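Local coordinates for nucleoporin nup120 (Schizosaccharomyces pombe, PDB 4GQ2), which serves as a structural component of the nuclear pore complex, the assembly through which transport between nucleus and cytoplasm passes, at residues I376-L381 with V392-L397. Sequence-based numbering, arbitrary orientation.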
ATOM      1  N   ILE A 376       0.773 -25.154  14.816  1.00 48.12           N
ATOM      2  CA  ILE A 376       1.851 -25.881  14.158  1.00 49.65           C
ATOM      3  C   ILE A 376       2.968 -26.150  15.162  1.00 50.97           C
ATOM      4  O   ILE A 376       3.373 -25.251  15.910  1.00 49.57           O
ATOM      5  CB  ILE A 376       2.373 -25.142  12.897  1.00 44.95           C
ATOM      6  CG1 ILE A 376       1.442 -25.368  11.702  1.00 47.46           C
ATOM      7  CG2 ILE A 376       3.746 -25.648  12.492  1.00 46.94           C
ATOM      8  CD1 ILE A 376       0.174 -24.546  11.720  1.00 56.89           C
ATOM      9  N   GLN A 377       3.447 -27.392  15.176  1.00 49.91           N
ATOM     10  CA  GLN A 377       4.562 -27.790  16.033  1.00 50.97           C
ATOM     11  C   GLN A 377       5.705 -28.381  15.221  1.00 53.59           C
ATOM     12  O   GLN A 377       5.474 -29.135  14.270  1.00 56.18           O
ATOM     13  CB  GLN A 377       4.113 -28.845  17.043  1.00 64.53           C
ATOM     14  CG  GLN A 377       3.013 -28.433  18.007  1.00 62.33           C
ATOM     15  CD  GLN A 377       2.579 -29.584  18.899  1.00 66.00           C
ATOM     16  OE1 GLN A 377       2.799 -30.754  18.573  1.00 62.36           O
ATOM     17  NE2 GLN A 377       1.959 -29.260  20.030  1.00 61.60           N
ATOM     18  N   LYS A 378       6.933 -28.040  15.605  1.00 56.30           N
ATOM     19  CA  LYS A 378       8.129 -28.711  15.101  1.00 55.13           C
ATOM     20  C   LYS A 378       8.801 -29.504  16.219  1.00 67.74           C
ATOM     21  O   LYS A 378       8.821 -29.071  17.376  1.00 66.46           O
ATOM     22  CB  LYS A 378       9.127 -27.703  14.540  1.00 57.96           C
ATOM     23  CG  LYS A 378       8.879 -27.284  13.107  1.00 63.48           C
ATOM     24  CD  LYS A 378       9.981 -26.350  12.623  1.00 69.11           C
ATOM     25  CE  LYS A 378       9.779 -25.974  11.162  1.00 68.00           C
ATOM     26  NZ  LYS A 378      10.746 -24.942  10.696  1.00 74.16           N
ATOM     27  N   CYS A 379       9.349 -30.664  15.864  1.00 65.59           N
ATOM     28  CA  CYS A 379      10.167 -31.450  16.780  1.00 54.91           C
ATOM     29  C   CYS A 379      11.497 -31.812  16.148  1.00 65.30           C
ATOM     30  O   CYS A 379      11.543 -32.473  15.105  1.00 62.28           O
ATOM     31  CB  CYS A 379       9.454 -32.732  17.216  1.00 69.85           C
ATOM     32  SG  CYS A 379      10.550 -33.968  17.971  1.00 64.16           S
ATOM     33  N   ASN A 380      12.575 -31.367  16.787  1.00 75.13           N
ATOM     34  CA  ASN A 380      13.910 -31.834  16.460  1.00 72.12           C
ATOM     35  C   ASN A 380      14.232 -33.070  17.280  1.00 71.50           C
ATOM     36  O   ASN A 380      14.471 -32.987  18.493  1.00 72.02           O
ATOM     37  CB  ASN A 380      14.953 -30.738  16.700  1.00 82.33           C
ATOM     38  CG  ASN A 380      15.455 -30.117  15.409  1.00 93.06           C
ATOM     39  OD1 ASN A 380      15.307 -28.916  15.188  1.00 89.91           O
ATOM     40  ND2 ASN A 380      16.058 -30.936  14.549  1.00 99.03           N
ATOM     41  N   LEU A 381      14.210 -34.219  16.613  1.00 67.08           N
ATOM     42  CA  LEU A 381      14.537 -35.490  17.250  1.00 81.48           C
ATOM     43  C   LEU A 381      15.920 -35.961  16.814  1.00 83.06           C
ATOM     44  O   LEU A 381      16.309 -35.788  15.654  1.00 71.14           O
ATOM     45  CB  LEU A 381      13.479 -36.543  16.936  1.00 66.34           C
ATOM     46  N   VAL A 392      13.625 -31.616  20.907  1.00 88.22           N
ATOM     47  CA  VAL A 392      13.532 -30.167  21.080  1.00 82.69           C
ATOM     48  C   VAL A 392      12.317 -29.645  20.305  1.00 77.43           C
ATOM     49  O   VAL A 392      12.248 -29.769  19.075  1.00 67.46           O
ATOM     50  CB  VAL A 392      14.826 -29.456  20.620  1.00 78.13           C
ATOM     51  CG1 VAL A 392      14.799 -27.984  21.010  1.00 71.03           C
ATOM     52  CG2 VAL A 392      16.052 -30.142  21.209  1.00 60.72           C
ATOM     53  N   TRP A 393      11.370 -29.063  21.039  1.00 67.09           N
ATOM     54  CA  TRP A 393      10.069 -28.672  20.490  1.00 60.01           C
ATOM     55  C   TRP A 393       9.905 -27.188  20.319  1.00 65.79           C
ATOM     56  O   TRP A 393      10.433 -26.399  21.106  1.00 64.58           O
ATOM     57  CB  TRP A 393       8.947 -29.196  21.382  1.00 54.80           C
ATOM     58  CG  TRP A 393       8.764 -30.690  21.328  1.00 65.54           C
ATOM     59  CD1 TRP A 393       9.402 -31.654  22.106  1.00 73.41           C
ATOM     60  CD2 TRP A 393       7.874 -31.449  20.439  1.00 83.21           C
ATOM     61  NE1 TRP A 393       8.981 -32.914  21.768  1.00 77.07           N
ATOM     62  CE2 TRP A 393       8.067 -32.864  20.776  1.00 76.27           C
ATOM     63  CE3 TRP A 393       6.972 -31.112  19.435  1.00 74.92           C
ATOM     64  CZ2 TRP A 393       7.380 -33.874  20.127  1.00 72.56           C
ATOM     65  CZ3 TRP A 393       6.282 -32.142  18.789  1.00 73.61           C
ATOM     66  CH2 TRP A 393       6.483 -33.490  19.129  1.00 78.69           C
ATOM     67  N   SER A 394       9.159 -26.801  19.285  1.00 62.63           N
ATOM     68  CA  SER A 394       8.730 -25.411  19.083  1.00 63.80           C
ATOM     69  C   SER A 394       7.298 -25.349  18.524  1.00 56.85           C
ATOM     70  O   SER A 394       6.833 -26.298  17.893  1.00 50.73           O
ATOM     71  CB  SER A 394       9.715 -24.657  18.183  1.00 62.00           C
ATOM     72  OG  SER A 394      10.012 -25.390  17.014  1.00 58.99           O
ATOM     73  N   HIS A 395       6.592 -24.247  18.769  1.00 62.49           N
ATOM     74  CA  HIS A 395       5.204 -24.126  18.315  1.00 63.68           C
ATOM     75  C   HIS A 395       4.795 -22.718  18.004  1.00 62.63           C
ATOM     76  O   HIS A 395       5.527 -21.772  18.303  1.00 57.28           O
ATOM     77  CB  HIS A 395       4.252 -24.732  19.343  1.00 74.57           C
ATOM     78  CG  HIS A 395       4.168 -23.949  20.629  1.00 85.94           C
ATOM     79  ND1 HIS A 395       3.112 -23.174  20.934  1.00100.27           N
ATOM     80  CD2 HIS A 395       5.059 -23.838  21.692  1.00 84.12           C
ATOM     81  CE1 HIS A 395       3.313 -22.599  22.135  1.00 97.09           C
ATOM     82  NE2 HIS A 395       4.505 -23.007  22.597  1.00 90.14           N
ATOM     83  N   SER A 396       3.611 -22.580  17.405  1.00 60.23           N
ATOM     84  CA  SER A 396       3.048 -21.283  17.033  1.00 57.55           C
ATOM     85  C   SER A 396       1.907 -20.888  17.958  1.00 81.22           C
ATOM     86  O   SER A 396       0.996 -21.683  18.203  1.00100.21           O
ATOM     87  CB  SER A 396       2.535 -21.318  15.593  1.00 48.60           C
ATOM     88  OG  SER A 396       1.383 -22.140  15.484  1.00 49.50           O
ATOM     89  N   LEU A 397       1.956 -19.655  18.457  1.00 94.41           N
ATOM     90  CA  LEU A 397       0.901 -19.120  19.314  1.00 94.33           C
ATOM     91  C   LEU A 397      -0.006 -18.200  18.496  1.00 94.31           C
ATOM     92  O   LEU A 397       0.047 -16.976  18.630  1.00 93.26           O
ATOM     93  CB  LEU A 397       1.513 -18.379  20.514  1.00103.72           C
ATOM     94  CG  LEU A 397       0.776 -18.272  21.865  1.00113.98           C
ATOM     95  CD1 LEU A 397      -0.362 -17.254  21.848  1.00104.00           C
ATOM     96  CD2 LEU A 397       0.297 -19.630  22.377  1.00 98.47           C
TER
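Backbone hydrogen bonds join I376-L381 and V392-L397 as the two antiparallel arms of a beta hairpin within the beta-propeller domain. K378 and S394 form one hydrogen-bonded pair, with K378 N to S394 O at 2.9 Å and S394 N to K378 O at 3.0 Å; N380 and V392 form the other, its two N-H...O angles both 168°. Toward the end of V392-L397 the pattern changes. S396 N still reaches I376 O, less straight at 136°, but the return bond runs from I376 N to the hydroxyl S396 OG at 3.1 Å. Serine suits this place because its short side chain, turned between its own N and carbonyl carbon, puts an acceptor where a backbone carbonyl would otherwise serve.

The broadest side-chain packing is at the non-hydrogen-bonded pair C379-W393. With CG anti to its carbonyl carbon, W393 lays its indole across the neighbouring strand, and C379 CB sits 3.6 Å from W393 CZ3, over the face of the six-membered ring in a CH-pi contact. C379 SG, anti to its backbone N, lies over the same face, 4.1 Å from the ring centroid, as a sulfur-aromatic contact. Cysteine is slim enough to lie under the broad indole while offering a polarisable sulfur. An alanine in place of W393 has no ring for C379 to lie against, and its loss would probably leave this side of the hairpin less well packed, also where the indole touches I366 and I333.

Q377, on the same side of the sheet, runs its extended chain past H395, CG to CB 4.1 Å. Its amide bonds weakly to W368 and to the carbonyl of S336, which satisfies a buried polar group. On the opposite side K378 CB meets S394 OG at 3.5 Å, and the lysine chain then leads away. Backbone hydrogen bonds thus hold the two strands together whatever their side chains, while the C379-W393 contact and the S396 hydroxyl bond, which depend on side chains, probably help to fix this register.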